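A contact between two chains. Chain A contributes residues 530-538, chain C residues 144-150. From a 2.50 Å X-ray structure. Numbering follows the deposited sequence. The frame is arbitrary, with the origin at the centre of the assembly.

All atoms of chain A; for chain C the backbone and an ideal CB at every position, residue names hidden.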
ATOM      1  N   GLN A 530      -7.769  -3.459   0.029  1.00 44.93           N
ATOM      2  CA  GLN A 530      -8.696  -4.497   0.516  1.00 43.57           C
ATOM      3  C   GLN A 530      -9.450  -5.232  -0.608  1.00 45.34           C
ATOM      4  O   GLN A 530     -10.362  -6.002  -0.304  1.00 44.15           O
ATOM      5  CB  GLN A 530      -9.687  -3.938   1.574  1.00 43.86           C
ATOM      6  CG  GLN A 530      -9.112  -2.969   2.613  1.00 30.08           C
ATOM      7  CD  GLN A 530      -8.103  -3.570   3.560  1.00 45.73           C
ATOM      8  OE1 GLN A 530      -7.958  -4.798   3.698  1.00 39.33           O
ATOM      9  NE2 GLN A 530      -7.395  -2.703   4.258  1.00 40.37           N
ATOM     10  N   THR A 531      -9.038  -5.030  -1.893  1.00 39.58           N
ATOM     11  CA  THR A 531      -9.624  -5.680  -3.070  1.00 37.31           C
ATOM     12  C   THR A 531      -9.809  -7.186  -2.860  1.00 37.81           C
ATOM     13  O   THR A 531     -10.922  -7.683  -3.058  1.00 37.00           O
ATOM     14  CB  THR A 531      -8.835  -5.343  -4.338  1.00 39.37           C
ATOM     15  OG1 THR A 531      -8.848  -3.923  -4.517  1.00 37.75           O
ATOM     16  CG2 THR A 531      -9.416  -6.032  -5.600  1.00 34.79           C
ATOM     17  N   LEU A 532      -8.752  -7.894  -2.428  1.00 32.38           N
ATOM     18  CA  LEU A 532      -8.818  -9.339  -2.185  1.00 32.03           C
ATOM     19  C   LEU A 532      -8.853  -9.681  -0.714  1.00 39.72           C
ATOM     20  O   LEU A 532      -9.372 -10.732  -0.372  1.00 39.86           O
ATOM     21  CB  LEU A 532      -7.664 -10.088  -2.855  1.00 31.00           C
ATOM     22  CG  LEU A 532      -7.747 -10.258  -4.366  1.00 36.48           C
ATOM     23  CD1 LEU A 532      -6.492 -10.933  -4.882  1.00 36.24           C
ATOM     24  CD2 LEU A 532      -8.994 -11.117  -4.808  1.00 37.39           C
ATOM     25  N   ALA A 533      -8.275  -8.811   0.153  1.00 37.71           N
ATOM     26  CA  ALA A 533      -8.202  -8.993   1.614  1.00 37.82           C
ATOM     27  C   ALA A 533      -9.601  -9.063   2.292  1.00 41.49           C
ATOM     28  O   ALA A 533      -9.702  -9.599   3.396  1.00 41.68           O
ATOM     29  CB  ALA A 533      -7.347  -7.895   2.249  1.00 38.11           C
ATOM     30  N   TYR A 534     -10.665  -8.557   1.614  1.00 36.91           N
ATOM     31  CA  TYR A 534     -12.048  -8.665   2.090  1.00 37.00           C
ATOM     32  C   TYR A 534     -12.723  -9.973   1.627  1.00 38.60           C
ATOM     33  O   TYR A 534     -13.916 -10.109   1.759  1.00 36.45           O
ATOM     34  CB  TYR A 534     -12.875  -7.431   1.715  1.00 39.47           C
ATOM     35  CG  TYR A 534     -12.734  -6.265   2.671  1.00 44.61           C
ATOM     36  CD1 TYR A 534     -12.032  -6.393   3.869  1.00 46.66           C
ATOM     37  CD2 TYR A 534     -13.293  -5.032   2.373  1.00 47.37           C
ATOM     38  CE1 TYR A 534     -11.899  -5.321   4.747  1.00 47.88           C
ATOM     39  CE2 TYR A 534     -13.182  -3.954   3.256  1.00 49.36           C
ATOM     40  CZ  TYR A 534     -12.497  -4.107   4.446  1.00 55.99           C
ATOM     41  OH  TYR A 534     -12.395  -3.033   5.301  1.00 56.50           O
ATOM     42  N   THR A 535     -11.944 -10.937   1.128  1.00 36.94           N
ATOM     43  CA  THR A 535     -12.400 -12.233   0.656  1.00 37.26           C
ATOM     44  C   THR A 535     -11.656 -13.332   1.379  1.00 42.81           C
ATOM     45  O   THR A 535     -10.449 -13.233   1.596  1.00 41.96           O
ATOM     46  CB  THR A 535     -12.222 -12.351  -0.881  1.00 42.22           C
ATOM     47  OG1 THR A 535     -13.067 -11.392  -1.489  1.00 47.40           O
ATOM     48  CG2 THR A 535     -12.589 -13.741  -1.447  1.00 36.25           C
ATOM     49  N   GLU A 536     -12.370 -14.407   1.675  1.00 39.72           N
ATOM     50  CA  GLU A 536     -11.816 -15.575   2.320  1.00 41.27           C
ATOM     51  C   GLU A 536     -12.335 -16.816   1.603  1.00 48.81           C
ATOM     52  O   GLU A 536     -13.540 -16.955   1.362  1.00 49.50           O
ATOM     53  CB  GLU A 536     -12.190 -15.575   3.807  1.00 42.38           C
ATOM     54  CG  GLU A 536     -11.595 -16.726   4.594  1.00 55.49           C
ATOM     55  CD  GLU A 536     -11.907 -16.731   6.081  1.00 88.75           C
ATOM     56  OE1 GLU A 536     -12.002 -15.640   6.697  1.00 88.65           O
ATOM     57  OE2 GLU A 536     -12.020 -17.849   6.637  1.00 80.11           O
ATOM     58  N   LEU A 537     -11.417 -17.694   1.245  1.00 46.91           N
ATOM     59  CA  LEU A 537     -11.736 -18.930   0.551  1.00 48.10           C
ATOM     60  C   LEU A 537     -12.107 -19.979   1.601  1.00 56.65           C
ATOM     61  O   LEU A 537     -11.299 -20.353   2.450  1.00 54.78           O
ATOM     62  CB  LEU A 537     -10.542 -19.378  -0.326  1.00 47.70           C
ATOM     63  CG  LEU A 537     -10.598 -19.079  -1.840  1.00 51.98           C
ATOM     64  CD1 LEU A 537     -10.993 -17.660  -2.164  1.00 51.26           C
ATOM     65  CD2 LEU A 537      -9.309 -19.368  -2.471  1.00 55.14           C
ATOM     66  N   THR A 538     -13.362 -20.405   1.558  1.00 59.05           N
ATOM     67  CA  THR A 538     -13.937 -21.381   2.482  1.00 61.07           C
ATOM     68  C   THR A 538     -14.300 -22.691   1.752  1.00 67.52           C
ATOM     69  O   THR A 538     -14.215 -22.732   0.523  1.00 66.29           O
ATOM     70  CB  THR A 538     -15.100 -20.721   3.240  1.00 71.31           C
ATOM     71  OG1 THR A 538     -15.237 -21.386   4.485  1.00 82.57           O
ATOM     72  CG2 THR A 538     -16.417 -20.764   2.480  1.00 64.85           C
TER
ATOM     73  N   UNK C 144      -1.015 -21.563  -0.966  1.00 45.83           N
ATOM     74  CA  UNK C 144      -1.414 -20.381  -1.743  1.00 45.23           C
ATOM     75  C   UNK C 144      -2.916 -20.418  -2.062  1.00 46.78           C
ATOM     76  O   UNK C 144      -3.340 -21.258  -2.868  1.00 46.52           O
ATOM     77  CB  UNK C 144      -0.603 -20.297  -3.038  1.00 45.23           C
ATOM     78  N   UNK C 145      -3.708 -19.496  -1.480  1.00 39.94           N
ATOM     79  CA  UNK C 145      -5.108 -19.379  -1.878  1.00 39.46           C
ATOM     80  C   UNK C 145      -5.056 -18.638  -3.226  1.00 42.89           C
ATOM     81  O   UNK C 145      -4.427 -17.582  -3.300  1.00 40.56           O
ATOM     82  CB  UNK C 145      -5.956 -18.649  -0.835  1.00 39.46           C
ATOM     83  N   UNK C 146      -5.626 -19.207  -4.315  1.00 40.38           N
ATOM     84  CA  UNK C 146      -5.539 -18.524  -5.623  1.00 39.41           C
ATOM     85  C   UNK C 146      -6.356 -17.251  -5.723  1.00 43.46           C
ATOM     86  O   UNK C 146      -7.192 -17.007  -4.866  1.00 45.36           O
ATOM     87  CB  UNK C 146      -5.990 -19.478  -6.731  1.00 39.41           C
ATOM     88  N   UNK C 147      -6.111 -16.435  -6.763  1.00 40.78           N
ATOM     89  CA  UNK C 147      -6.889 -15.226  -7.026  1.00 41.56           C
ATOM     90  C   UNK C 147      -8.229 -15.750  -7.638  1.00 47.81           C
ATOM     91  O   UNK C 147      -8.212 -16.403  -8.692  1.00 47.23           O
ATOM     92  CB  UNK C 147      -6.152 -14.259  -7.954  1.00 41.56           C
ATOM     93  N   UNK C 148      -9.380 -15.544  -6.953  1.00 45.38           N
ATOM     94  CA  UNK C 148     -10.642 -16.107  -7.451  1.00 45.60           C
ATOM     95  C   UNK C 148     -11.189 -15.441  -8.692  1.00 51.32           C
ATOM     96  O   UNK C 148     -11.978 -16.063  -9.407  1.00 51.21           O
ATOM     97  CB  UNK C 148     -11.704 -16.030  -6.352  1.00 45.60           C
ATOM     98  N   UNK C 149     -10.779 -14.189  -8.949  1.00 48.72           N
ATOM     99  CA  UNK C 149     -11.259 -13.399 -10.083  1.00 48.98           C
ATOM    100  C   UNK C 149     -11.065 -14.095 -11.415  1.00 57.54           C
ATOM    101  O   UNK C 149      -9.982 -14.636 -11.715  1.00 56.76           O
ATOM    102  CB  UNK C 149     -10.548 -12.044 -10.113  1.00 48.98           C
ATOM    103  N   UNK C 150     -12.185 -14.190 -12.137  1.00 58.58           N
ATOM    104  CA  UNK C 150     -12.270 -14.846 -13.439  1.00 59.72           C
ATOM    105  C   UNK C 150     -12.434 -16.359 -13.384  1.00 66.83           C
ATOM    106  O   UNK C 150     -12.956 -16.938 -14.341  1.00 68.10           O
ATOM    107  CB  UNK C 150     -11.015 -14.516 -14.250  1.00 59.72           C
TER

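Position 144 of chain C has nothing of the chain A stretch within 5.5 Å of its ideal CB, so this contact sets no rule for it and many residues would serve. The deposited one is Thr144(C).

At 145 the CA-to-CB bond points toward chain A, and the ideal CB already lies 3.8 Å from CD2 of Leu537(A). A methyl at that distance is in full van der Waals contact, so a small apolar side chain is enough; a longer one would have to turn aside from the leucine. Ala145(C) is found, its CB packed against that same methyl.

The CA-to-CB bond at 146 points away, and the ideal CB is 5.4 Å from CD2 of Leu537(A). Many residues would be tolerated, but a phi of -69° also admits proline, whose ring returns to its own backbone nitrogen and so can reach what CB does not. Pro146(C) does this: its CD comes to 3.7 Å from CD2 of Leu537(A).

At 147 the bond again points away, although the ideal CB is 4.5 Å from CD1 of Leu532(A). Leucine offers no polar partner here, so either an apolar group or a polar one satisfied within its own chain would fit. Asp147(C) has its end nearer than its start, with OD1 3.8 Å from CD2 of Leu532(A), a contact without a hydrogen bond.

Position 148 points toward chain A, its ideal CB 4.5 Å from CD1 of Leu537(A) and 5.5 Å from CG2 of Thr535(A). Methyl groups line this site, which calls for a compact apolar side chain such as valine or, with phi at -71°, proline. Pro148(C) sets its CD 3.9 Å from CD2 of Leu532(A) and its CB 4.5 Å from CD1 of Leu537(A), bridging the two leucines.

The CB at 149 points sideways and meets nothing within 5.5 Å, so a side chain must extend past CB to meet the methyls of Leu532(A) and Thr531(A); leucine, methionine, lysine or arginine could do so, a polar end needing a partner in its own chain. Arg149(C) is held by a salt bridge to Asp147(C): NE donates to OD1 and NH2 to OD2, each at 2.8 Å. With its charge paired inside chain C, the guanidinium can lay one face under CD2 of Leu532(A), 3.8 Å from NE, while NH1 lies 3.7 Å from CG2 of Thr531(A).

At 150 chain A is out of reach, but a phi of 83° favours glycine, and Gly150(C) is present.

Chain C 144-150: TAPDPRG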
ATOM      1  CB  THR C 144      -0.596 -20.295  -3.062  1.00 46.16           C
ATOM      2  OG1 THR C 144       0.777 -20.620  -2.819  1.00 52.08           O
ATOM      3  CG2 THR C 144      -0.708 -18.940  -3.752  1.00 40.17           C
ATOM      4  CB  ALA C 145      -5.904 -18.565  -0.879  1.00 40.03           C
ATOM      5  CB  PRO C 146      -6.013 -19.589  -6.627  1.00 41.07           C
ATOM      6  CG  PRO C 146      -6.825 -20.543  -5.836  1.00 45.21           C
ATOM      7  CD  PRO C 146      -6.372 -20.488  -4.402  1.00 41.25           C
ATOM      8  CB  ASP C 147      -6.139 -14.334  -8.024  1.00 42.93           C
ATOM      9  CG  ASP C 147      -6.723 -12.979  -8.323  1.00 47.63           C
ATOM     10  OD1 ASP C 147      -7.941 -12.777  -8.078  1.00 47.44           O
ATOM     11  OD2 ASP C 147      -6.004 -12.156  -8.905  1.00 54.11           O
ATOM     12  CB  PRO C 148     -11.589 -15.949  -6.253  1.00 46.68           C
ATOM     13  CG  PRO C 148     -11.089 -14.755  -5.565  1.00 49.88           C
ATOM     14  CD  PRO C 148      -9.595 -14.820  -5.686  1.00 45.76           C
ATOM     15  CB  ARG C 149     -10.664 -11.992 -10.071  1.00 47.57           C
ATOM     16  CG  ARG C 149     -11.143 -11.224  -8.834  1.00 42.10           C
ATOM     17  CD  ARG C 149     -10.376  -9.959  -8.574  1.00 39.34           C
ATOM     18  NE  ARG C 149      -8.940 -10.194  -8.536  1.00 40.90           N
ATOM     19  CZ  ARG C 149      -8.038  -9.226  -8.583  1.00 46.82           C
ATOM     20  NH1 ARG C 149      -8.418  -7.959  -8.643  1.00 33.21           N
ATOM     21  NH2 ARG C 149      -6.745  -9.516  -8.571  1.00 40.71           N
TER
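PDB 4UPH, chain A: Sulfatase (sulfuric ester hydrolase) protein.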